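Local coordinates for protein glucokinase (Streptomyces griseus, PDB 3VGL) that binds glucose, nucleotide and zinc and probably catalyses the ATP-dependent phosphorylation of glucose to glucose 6-phosphate, at residues Asn107-Gly112 and Cys127-Thr132; Leu203-Gly208 and Ile218-Arg223; Lys275-Trp280 and Ala290-Ala295. One frame throughout, in Å; residues are numbered along the deposited sequence.

Contact 1: residues Asn107-Gly112 and Cys127-Thr132; sequences NAAAWG and CITLGT. With NA (sodium ion), chain C; ANP (phosphoaminophosphonic acid-adenylate ester), chain E.
In Cys127 a chi1 of 179° carries SG to the far side of CB from the backbone N and toward the helix, while Thr129 has chi1 61°, with CG2 anti to the carbonyl carbon. These settings turn carbon and sulfur toward helix 105-116 and keep OG1 of Thr129 for a weak hydrogen bond to Gly135 N. The methyl of Ala109 meets Thr129 CG2 at 3.9 Å and lies near Cys127 SG. One residue on, Ala110 CB comes within 3.7 Å of Cys127 CB. No hydrogen bond crosses this buried seam, and the axes of 107-112 and 127-130 approach to 8.1 Å, a closeness consistent with the small alanines on the helix.

The ion and the nucleotide are met at the ends of the segments. On the helix, Asn107 turns OD1 onto the sodium ion at 2.5 Å; two waters, Asn104 OD1 and Gly136 O complete its ligands. Beyond the strand, Gly131 brings its CA to 3.0 Å from O5' of the nucleotide, so backbone alone lies against the ligand here. Thr132 then grips a single beta-phosphate oxygen twice: its N donates to O1B at 2.9 Å with an N-H...O angle of 164°, and its OG1 donates to the same atom at 2.7 Å. Thr12 OG1 is hydrogen-bonded to that hydroxyl and probably helps to position it. The side chain of Thr129 is itself about 4 Å from the bound glucose. A strand running into a glycine-rich turn that binds phosphate is the phosphate-2 motif of the actin-like ATPase fold, to which ROK kinases belong.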
loop_
_atom_site.group_PDB
_atom_site.type_symbol
_atom_site.label_atom_id
_atom_site.label_comp_id
_atom_site.label_asym_id
_atom_site.label_seq_id
_atom_site.Cartn_x
_atom_site.Cartn_y
_atom_site.Cartn_z
ATOM N N ASN A 107 25.210 -3.724 -13.756
ATOM C CA ASN A 107 25.531 -3.310 -15.125
ATOM C C ASN A 107 26.526 -4.312 -15.707
ATOM O O ASN A 107 26.351 -4.814 -16.807
ATOM C CB ASN A 107 26.149 -1.912 -15.154
ATOM C CG ASN A 107 25.143 -0.805 -14.915
ATOM O OD1 ASN A 107 23.941 -1.045 -14.648
ATOM N ND2 ASN A 107 25.623 0.420 -14.995
ATOM N N ALA A 108 27.525 -4.666 -14.901
ATOM C CA ALA A 108 28.562 -5.611 -15.343
ATOM C C ALA A 108 27.964 -7.010 -15.574
ATOM O O ALA A 108 28.258 -7.665 -16.589
ATOM C CB ALA A 108 29.706 -5.641 -14.343
ATOM N N ALA A 109 27.080 -7.451 -14.678
ATOM C CA ALA A 109 26.399 -8.742 -14.861
ATOM C C ALA A 109 25.593 -8.771 -16.171
ATOM O O ALA A 109 25.628 -9.770 -16.896
ATOM C CB ALA A 109 25.486 -9.048 -13.656
ATOM N N ALA A 110 24.852 -7.693 -16.454
ATOM C CA ALA A 110 24.093 -7.587 -17.703
ATOM C C ALA A 110 25.016 -7.754 -18.912
ATOM O O ALA A 110 24.726 -8.529 -19.846
ATOM C CB ALA A 110 23.364 -6.252 -17.774
ATOM N N TRP A 111 26.123 -7.020 -18.883
ATOM C CA TRP A 111 27.108 -7.101 -19.953
ATOM C C TRP A 111 27.674 -8.530 -20.088
ATOM O O TRP A 111 27.776 -9.061 -21.214
ATOM C CB TRP A 111 28.207 -6.051 -19.740
ATOM C CG TRP A 111 29.185 -6.033 -20.872
ATOM C CD1 TRP A 111 30.464 -6.515 -20.860
ATOM C CD2 TRP A 111 28.947 -5.539 -22.198
ATOM N NE1 TRP A 111 31.042 -6.347 -22.108
ATOM C CE2 TRP A 111 30.136 -5.748 -22.942
ATOM C CE3 TRP A 111 27.843 -4.942 -22.833
ATOM C CZ2 TRP A 111 30.253 -5.371 -24.292
ATOM C CZ3 TRP A 111 27.958 -4.571 -24.170
ATOM C CH2 TRP A 111 29.165 -4.783 -24.881
ATOM N N GLY A 112 28.034 -9.160 -18.966
ATOM C CA GLY A 112 28.569 -10.542 -18.995
ATOM C C GLY A 112 27.581 -11.503 -19.631
ATOM O O GLY A 112 27.947 -12.334 -20.449
ATOM N N CYS A 127 18.535 -7.101 -17.165
ATOM C CA CYS A 127 19.034 -7.955 -16.088
ATOM C C CYS A 127 18.620 -7.414 -14.727
ATOM O O CYS A 127 18.626 -6.188 -14.487
ATOM C CB CYS A 127 20.553 -8.020 -16.148
ATOM S SG CYS A 127 21.346 -9.006 -14.864
ATOM N N ILE A 128 18.215 -8.330 -13.842
ATOM C CA ILE A 128 18.096 -8.020 -12.414
ATOM C C ILE A 128 18.971 -8.992 -11.666
ATOM O O ILE A 128 19.082 -10.160 -12.056
ATOM C CB ILE A 128 16.647 -8.075 -11.846
ATOM C CG1 ILE A 128 16.068 -9.496 -11.820
ATOM C CG2 ILE A 128 15.742 -7.143 -12.631
ATOM C CD1 ILE A 128 14.794 -9.608 -10.928
ATOM N N THR A 129 19.629 -8.510 -10.621
ATOM C CA THR A 129 20.395 -9.419 -9.772
ATOM C C THR A 129 19.766 -9.437 -8.389
ATOM O O THR A 129 19.363 -8.386 -7.862
ATOM C CB THR A 129 21.884 -9.061 -9.688
ATOM O OG1 THR A 129 22.047 -7.752 -9.127
ATOM C CG2 THR A 129 22.546 -9.124 -11.092
ATOM N N LEU A 130 19.648 -10.636 -7.827
ATOM C CA LEU A 130 19.066 -10.827 -6.499
ATOM C C LEU A 130 20.152 -11.302 -5.561
ATOM O O LEU A 130 20.651 -12.410 -5.697
ATOM C CB LEU A 130 17.947 -11.879 -6.579
ATOM C CG LEU A 130 16.762 -11.546 -7.485
ATOM C CD1 LEU A 130 15.819 -12.735 -7.562
ATOM C CD2 LEU A 130 16.022 -10.288 -6.971
ATOM N N GLY A 131 20.496 -10.463 -4.593
ATOM C CA GLY A 131 21.630 -10.738 -3.686
ATOM C C GLY A 131 21.420 -9.991 -2.396
ATOM O O GLY A 131 20.309 -9.983 -1.850
ATOM N N THR A 132 22.474 -9.346 -1.899
ATOM C CA THR A 132 22.321 -8.482 -0.724
ATOM C C THR A 132 21.258 -7.427 -0.986
ATOM O O THR A 132 20.446 -7.107 -0.103
ATOM C CB THR A 132 23.644 -7.796 -0.401
ATOM O OG1 THR A 132 24.607 -8.817 -0.155
ATOM C CG2 THR A 132 23.541 -6.949 0.859
HETATM NA NA NA C . 22.904 -1.211 -12.366
HETATM P PB ANP E . 26.540 -10.125 -2.873
HETATM O O1B ANP E . 25.235 -9.333 -2.750
HETATM O O2B ANP E . 27.583 -9.830 -1.835
HETATM N N3B ANP E . 27.232 -9.838 -4.415
HETATM P PA ANP E . 25.066 -12.618 -3.268
HETATM O O1A ANP E . 25.495 -14.067 -3.020
HETATM O O2A ANP E . 24.696 -12.171 -4.648
HETATM O O3A ANP E . 26.225 -11.682 -2.645
HETATM O "O5'" ANP E . 23.827 -12.252 -2.310
HETATM C "C5'" ANP E . 23.852 -12.522 -0.904
HETATM C "C4'" ANP E . 22.434 -12.709 -0.406
HETATM O "O4'" ANP E . 21.757 -13.690 -1.204
HETATM C "C3'" ANP E . 22.443 -13.232 1.009
HETATM O "O3'" ANP E . 21.217 -12.818 1.617
HETATM C "C2'" ANP E . 22.426 -14.721 0.779
HETATM O "O2'" ANP E . 21.894 -15.425 1.887
HETATM C "C1'" ANP E . 21.558 -14.890 -0.459
HETATM N N9 ANP E . 22.052 -15.982 -1.318
HETATM C C8 ANP E . 23.215 -16.043 -1.991
HETATM N N7 ANP E . 23.307 -17.221 -2.688
HETATM C C5 ANP E . 22.161 -17.884 -2.456
HETATM C C6 ANP E . 21.569 -19.196 -2.847
HETATM N N6 ANP E . 22.235 -20.044 -3.672
HETATM N N1 ANP E . 20.335 -19.483 -2.380
HETATM C C2 ANP E . 19.629 -18.673 -1.554
HETATM N N3 ANP E . 20.115 -17.476 -1.151
HETATM C C4 ANP E . 21.333 -17.071 -1.562
HETATM O O HOH W 1 23.285 1.068 -11.549
HETATM O O HOH W 2 22.081 -1.729 -10.147
#

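Contact 2: residues Leu203-Gly208 and Ile218-Arg223; sequences LGLGDG and ISEAAR. With ANP (phosphoaminophosphonic acid-adenylate ester), chain E.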
loop_
_atom_site.group_PDB
_atom_site.type_symbol
_atom_site.label_atom_id
_atom_site.label_comp_id
_atom_site.label_asym_id
_atom_site.label_seq_id
_atom_site.Cartn_x
_atom_site.Cartn_y
_atom_site.Cartn_z
ATOM N N LEU A 203 15.589 -25.988 9.209
ATOM C CA LEU A 203 16.299 -25.770 10.469
ATOM C C LEU A 203 17.426 -26.786 10.678
ATOM O O LEU A 203 18.494 -26.434 11.183
ATOM C CB LEU A 203 15.322 -25.764 11.654
ATOM C CG LEU A 203 14.244 -24.667 11.622
ATOM C CD1 LEU A 203 13.042 -25.073 12.466
ATOM C CD2 LEU A 203 14.793 -23.317 12.074
ATOM N N GLY A 204 17.195 -28.025 10.248
ATOM C CA GLY A 204 18.208 -29.087 10.321
ATOM C C GLY A 204 19.462 -28.832 9.494
ATOM O O GLY A 204 20.520 -29.375 9.791
ATOM N N LEU A 205 19.353 -28.000 8.458
ATOM C CA LEU A 205 20.504 -27.668 7.616
ATOM C C LEU A 205 21.386 -26.599 8.257
ATOM O O LEU A 205 22.519 -26.379 7.820
ATOM C CB LEU A 205 20.041 -27.201 6.222
ATOM C CG LEU A 205 19.356 -28.257 5.342
ATOM C CD1 LEU A 205 18.663 -27.608 4.150
ATOM C CD2 LEU A 205 20.329 -29.341 4.877
ATOM N N GLY A 206 20.864 -25.929 9.281
ATOM C CA GLY A 206 21.612 -24.897 9.985
ATOM C C GLY A 206 22.026 -25.378 11.358
ATOM O O GLY A 206 22.523 -26.497 11.510
ATOM N N ASP A 207 21.824 -24.535 12.366
ATOM C CA ASP A 207 22.100 -24.938 13.748
ATOM C C ASP A 207 20.827 -25.325 14.521
ATOM O O ASP A 207 20.882 -25.603 15.724
ATOM C CB ASP A 207 22.904 -23.859 14.491
ATOM C CG ASP A 207 22.142 -22.546 14.657
ATOM O OD1 ASP A 207 20.961 -22.445 14.256
ATOM O OD2 ASP A 207 22.738 -21.597 15.200
ATOM N N GLY A 208 19.693 -25.340 13.824
ATOM C CA GLY A 208 18.408 -25.705 14.423
ATOM C C GLY A 208 17.572 -24.518 14.867
ATOM O O GLY A 208 16.404 -24.679 15.229
ATOM N N ILE A 218 17.926 -22.316 2.603
ATOM C CA ILE A 218 16.565 -22.185 2.080
ATOM C C ILE A 218 16.443 -22.861 0.717
ATOM O O ILE A 218 15.474 -23.579 0.451
ATOM C CB ILE A 218 16.140 -20.687 1.988
ATOM C CG1 ILE A 218 16.267 -20.014 3.353
ATOM C CG2 ILE A 218 14.696 -20.539 1.445
ATOM C CD1 ILE A 218 16.228 -18.477 3.298
ATOM N N SER A 219 17.454 -22.668 -0.123
ATOM C CA SER A 219 17.488 -23.271 -1.452
ATOM C C SER A 219 17.521 -24.800 -1.366
ATOM O O SER A 219 16.669 -25.472 -1.957
ATOM C CB SER A 219 18.699 -22.763 -2.231
ATOM O OG SER A 219 18.515 -21.389 -2.579
ATOM N N GLU A 220 18.474 -25.330 -0.606
ATOM C CA GLU A 220 18.591 -26.778 -0.438
ATOM C C GLU A 220 17.318 -27.380 0.166
ATOM O O GLU A 220 16.822 -28.407 -0.312
ATOM C CB GLU A 220 19.835 -27.144 0.393
ATOM C CG GLU A 220 20.110 -28.664 0.531
ATOM C CD GLU A 220 19.954 -29.451 -0.778
ATOM O OE1 GLU A 220 20.269 -28.923 -1.869
ATOM O OE2 GLU A 220 19.519 -30.624 -0.715
ATOM N N ALA A 221 16.794 -26.743 1.213
ATOM C CA ALA A 221 15.554 -27.198 1.835
ATOM C C ALA A 221 14.370 -27.195 0.867
ATOM O O ALA A 221 13.592 -28.143 0.838
ATOM C CB ALA A 221 15.242 -26.384 3.086
ATOM N N ALA A 222 14.236 -26.137 0.059
ATOM C CA ALA A 222 13.178 -26.103 -0.954
ATOM C C ALA A 222 13.297 -27.246 -1.974
ATOM O O ALA A 222 12.287 -27.829 -2.369
ATOM C CB ALA A 222 13.118 -24.719 -1.658
ATOM N N ARG A 223 14.523 -27.578 -2.381
ATOM C CA ARG A 223 14.739 -28.714 -3.288
ATOM C C ARG A 223 14.211 -29.995 -2.673
ATOM O O ARG A 223 13.699 -30.867 -3.380
ATOM C CB ARG A 223 16.217 -28.920 -3.597
ATOM C CG ARG A 223 16.766 -27.949 -4.572
ATOM C CD ARG A 223 18.151 -28.325 -5.079
ATOM N NE ARG A 223 18.699 -27.121 -5.696
ATOM C CZ ARG A 223 18.364 -26.680 -6.906
ATOM N NH1 ARG A 223 17.505 -27.358 -7.662
ATOM N NH2 ARG A 223 18.879 -25.530 -7.350
HETATM P PB ANP E . 26.540 -10.125 -2.873
HETATM O O1B ANP E . 25.235 -9.333 -2.750
HETATM O O2B ANP E . 27.583 -9.830 -1.835
HETATM N N3B ANP E . 27.232 -9.838 -4.415
HETATM P PA ANP E . 25.066 -12.618 -3.268
HETATM O O1A ANP E . 25.495 -14.067 -3.020
HETATM O O2A ANP E . 24.696 -12.171 -4.648
HETATM O O3A ANP E . 26.225 -11.682 -2.645
HETATM O "O5'" ANP E . 23.827 -12.252 -2.310
HETATM C "C5'" ANP E . 23.852 -12.522 -0.904
HETATM C "C4'" ANP E . 22.434 -12.709 -0.406
HETATM O "O4'" ANP E . 21.757 -13.690 -1.204
HETATM C "C3'" ANP E . 22.443 -13.232 1.009
HETATM O "O3'" ANP E . 21.217 -12.818 1.617
HETATM C "C2'" ANP E . 22.426 -14.721 0.779
HETATM O "O2'" ANP E . 21.894 -15.425 1.887
HETATM C "C1'" ANP E . 21.558 -14.890 -0.459
HETATM N N9 ANP E . 22.052 -15.982 -1.318
HETATM C C8 ANP E . 23.215 -16.043 -1.991
HETATM N N7 ANP E . 23.307 -17.221 -2.688
HETATM C C5 ANP E . 22.161 -17.884 -2.456
HETATM C C6 ANP E . 21.569 -19.196 -2.847
HETATM N N6 ANP E . 22.235 -20.044 -3.672
HETATM N N1 ANP E . 20.335 -19.483 -2.380
HETATM C C2 ANP E . 19.629 -18.673 -1.554
HETATM N N3 ANP E . 20.115 -17.476 -1.151
HETATM C C4 ANP E . 21.333 -17.071 -1.562
#
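Apolar contacts alone join Leu205 to the helix of Ile218-Arg223, and one methyl makes them. Leu205 CD1 reaches the helix at Ala221, 3.8 Å from its CB and 3.6 Å from its backbone N, and also touches Glu220, whose CB is 4.0 Å away. Because the Glu220 chain bends at chi2 (44°), the aliphatic stem lies against the leucine while the carboxylate swings away from it. Ala222 and Ile218, meanwhile, pack on Phe233 of helix 227-251.

Hydrogen bonds work within the elements or face elsewhere. Gly206 N binds Leu203 O at 3.1 Å, holding the turn that presents Leu205. On another side of the helix, Ser219 OG donates to N1 of the adenine at 2.6 Å, its chi1 of -70° setting OG beside the backbone N.

The ionic element is Arg223, whose NH2 forms a salt bridge with Glu265 OE1; the other carboxylate oxygen of Glu265 is hydrogen-bonded to the nucleotide.

Ser219 thus bonds the adenine from one side of the helix, while on another the 203-208 turn rests on Ala221 and the stem of Glu220 through van der Waals contact, with no hydrogen bond between the segments to fix its register.

Contact 3: residues Lys275-Trp280 and Ala290-Ala295; sequences KSFRRW and AQVLAA
Phe277 and Val292 form the tight part of this contact. With CG anti to the backbone N (chi1 168°), the phenylalanine ring swings off helix 267-280 toward the strand, where Val292 CG2 lies 3.5 Å from CD2 and 3.9 Å from CG of Phe277. The valine methyl gets there because chi1 of -179° places CG1 anti to the backbone N and leaves CG2 beside it. The two side chains cross obliquely. Farther along the ring, Phe277 CE2 stands 3.6 Å from the carbonyl O of Ala290, and CZ is a looser 4.3 Å from Ala290 CB. No hydrogen bond links the two segments, but Arg274 NH2, one turn of helix from Arg278, is bonded to Val292 O.

The helix is the connection of a beta-alpha-beta crossover: strand 255-259 leads into it, and strand 291-294 returns parallel to the first, outermost in the sheet within this chain. Phe277 accordingly sits between layers, meeting the Phe256 ring of the neighbouring strand at about 65° and touching Leu244 and Ala248 of helix 227-251.

Away from this core the fit is loose, and Gln291, Arg278 and Lys275 are polar and exposed. Gln291 points from the opposite side of the strand, and Arg278 CD remains 5.3 Å from Ala290 O. Arg279 folds back along its own helix, with Lys275 O above one face of its guanidinium, toward the rim. At the end of the helix the partly exposed Trp280 serves a subunit contact instead: it takes Ser276 OG at its ring edge and makes a cation-pi contact with Arg159 of a second subunit.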
loop_
_atom_site.group_PDB
_atom_site.type_symbol
_atom_site.label_atom_id
_atom_site.label_comp_id
_atom_site.label_asym_id
_atom_site.label_seq_id
_atom_site.Cartn_x
_atom_site.Cartn_y
_atom_site.Cartn_z
ATOM N N LYS A 275 6.598 -17.792 -13.591
ATOM C CA LYS A 275 5.146 -17.966 -13.449
ATOM C C LYS A 275 4.516 -16.684 -12.887
ATOM O O LYS A 275 3.479 -16.219 -13.356
ATOM C CB LYS A 275 4.839 -19.181 -12.576
ATOM C CG LYS A 275 5.021 -20.527 -13.296
ATOM C CD LYS A 275 4.952 -21.679 -12.321
ATOM C CE LYS A 275 4.869 -22.993 -13.070
ATOM N NZ LYS A 275 5.106 -24.126 -12.135
ATOM N N SER A 276 5.174 -16.095 -11.897
ATOM C CA SER A 276 4.695 -14.832 -11.345
ATOM C C SER A 276 4.685 -13.690 -12.378
ATOM O O SER A 276 3.712 -12.943 -12.486
ATOM C CB SER A 276 5.571 -14.441 -10.165
ATOM O OG SER A 276 5.134 -13.182 -9.669
ATOM N N PHE A 277 5.781 -13.560 -13.124
ATOM C CA PHE A 277 5.872 -12.610 -14.226
ATOM C C PHE A 277 4.670 -12.747 -15.162
ATOM O O PHE A 277 4.010 -11.757 -15.462
ATOM C CB PHE A 277 7.175 -12.842 -15.008
ATOM C CG PHE A 277 7.229 -12.112 -16.324
ATOM C CD1 PHE A 277 7.354 -10.728 -16.356
ATOM C CD2 PHE A 277 7.182 -12.811 -17.523
ATOM C CE1 PHE A 277 7.413 -10.035 -17.558
ATOM C CE2 PHE A 277 7.242 -12.118 -18.744
ATOM C CZ PHE A 277 7.367 -10.736 -18.756
ATOM N N ARG A 278 4.381 -13.973 -15.591
ATOM C CA ARG A 278 3.257 -14.189 -16.494
ATOM C C ARG A 278 1.905 -13.829 -15.881
ATOM O O ARG A 278 1.014 -13.349 -16.604
ATOM C CB ARG A 278 3.250 -15.606 -17.068
ATOM C CG ARG A 278 4.424 -15.892 -18.000
ATOM C CD ARG A 278 4.431 -15.021 -19.273
ATOM N NE ARG A 278 3.157 -15.110 -20.004
ATOM C CZ ARG A 278 2.839 -16.077 -20.855
ATOM N NH1 ARG A 278 3.697 -17.046 -21.113
ATOM N NH2 ARG A 278 1.648 -16.062 -21.450
ATOM N N ARG A 279 1.751 -14.029 -14.562
ATOM C CA ARG A 279 0.507 -13.632 -13.893
ATOM C C ARG A 279 0.328 -12.128 -13.832
ATOM O O ARG A 279 -0.787 -11.636 -13.971
ATOM C CB ARG A 279 0.408 -14.231 -12.491
ATOM C CG ARG A 279 -0.027 -15.689 -12.539
ATOM C CD ARG A 279 -0.389 -16.214 -11.171
ATOM N NE ARG A 279 0.762 -16.891 -10.596
ATOM C CZ ARG A 279 1.599 -16.335 -9.735
ATOM N NH1 ARG A 279 1.398 -15.092 -9.324
ATOM N NH2 ARG A 279 2.630 -17.024 -9.288
ATOM N N TRP A 280 1.429 -11.399 -13.656
ATOM C CA TRP A 280 1.349 -9.949 -13.501
ATOM C C TRP A 280 1.416 -9.143 -14.795
ATOM O O TRP A 280 1.028 -7.987 -14.811
ATOM C CB TRP A 280 2.449 -9.453 -12.546
ATOM C CG TRP A 280 2.277 -9.880 -11.135
ATOM C CD1 TRP A 280 3.015 -10.821 -10.465
ATOM C CD2 TRP A 280 1.327 -9.370 -10.196
ATOM N NE1 TRP A 280 2.566 -10.942 -9.170
ATOM C CE2 TRP A 280 1.534 -10.055 -8.980
ATOM C CE3 TRP A 280 0.309 -8.411 -10.269
ATOM C CZ2 TRP A 280 0.766 -9.804 -7.835
ATOM C CZ3 TRP A 280 -0.452 -8.170 -9.141
ATOM C CH2 TRP A 280 -0.216 -8.862 -7.939
ATOM N N ALA A 290 8.108 -11.529 -22.773
ATOM C CA ALA A 290 9.553 -11.754 -22.777
ATOM C C ALA A 290 9.879 -13.114 -22.199
ATOM O O ALA A 290 9.082 -13.688 -21.449
ATOM C CB ALA A 290 10.222 -10.689 -21.926
ATOM N N GLN A 291 11.056 -13.627 -22.550
ATOM C CA GLN A 291 11.626 -14.769 -21.854
ATOM C C GLN A 291 12.097 -14.306 -20.480
ATOM O O GLN A 291 12.441 -13.124 -20.284
ATOM C CB GLN A 291 12.821 -15.331 -22.614
ATOM C CG GLN A 291 12.419 -15.870 -23.986
ATOM C CD GLN A 291 13.621 -16.311 -24.768
ATOM O OE1 GLN A 291 14.315 -17.225 -24.367
ATOM N NE2 GLN A 291 13.873 -15.654 -25.896
ATOM N N VAL A 292 12.084 -15.245 -19.543
ATOM C CA VAL A 292 12.645 -15.017 -18.207
ATOM C C VAL A 292 13.665 -16.122 -18.001
ATOM O O VAL A 292 13.307 -17.302 -17.932
ATOM C CB VAL A 292 11.570 -15.058 -17.091
ATOM C CG1 VAL A 292 12.236 -14.794 -15.728
ATOM C CG2 VAL A 292 10.498 -13.986 -17.324
ATOM N N LEU A 293 14.929 -15.726 -17.908
ATOM C CA LEU A 293 16.048 -16.685 -17.953
ATOM C C LEU A 293 16.975 -16.541 -16.774
ATOM O O LEU A 293 17.228 -15.432 -16.307
ATOM C CB LEU A 293 16.872 -16.493 -19.232
ATOM C CG LEU A 293 16.086 -16.556 -20.547
ATOM C CD1 LEU A 293 16.973 -16.124 -21.702
ATOM C CD2 LEU A 293 15.532 -17.955 -20.766
ATOM N N ALA A 294 17.508 -17.662 -16.293
ATOM C CA ALA A 294 18.595 -17.596 -15.325
ATOM C C ALA A 294 19.854 -17.084 -16.012
ATOM O O ALA A 294 20.123 -17.432 -17.173
ATOM C CB ALA A 294 18.865 -18.980 -14.747
ATOM N N ALA A 295 20.626 -16.269 -15.297
ATOM C CA ALA A 295 21.976 -15.937 -15.725
ATOM C C ALA A 295 22.745 -17.236 -15.953
ATOM O O ALA A 295 22.850 -18.079 -15.060
ATOM C CB ALA A 295 22.676 -15.075 -14.656
#

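How the contacts relate
Contacts 1 and 3 each set a helix against the same mixed sheet, on strands 125-130 and 291-294, which are separated by strand 255-259; their centres are 16 Å apart and their nearest atoms about 6 Å. Contact 2 stands farther out, its centre 26 Å from each of the others and its nearest atoms about 10 Å away from both. The nucleotide bridges the gap to contact 1, which holds its phosphate end, while contact 2 holds its adenine. Contact 3 lies away from the nucleotide, glucose and metal sites, yet its helix 267-280 also carries Leu268, against which Ser219, Ala222 and Arg223 of contact 2 pack, so one helix spans from the adenine side to strand 291-294.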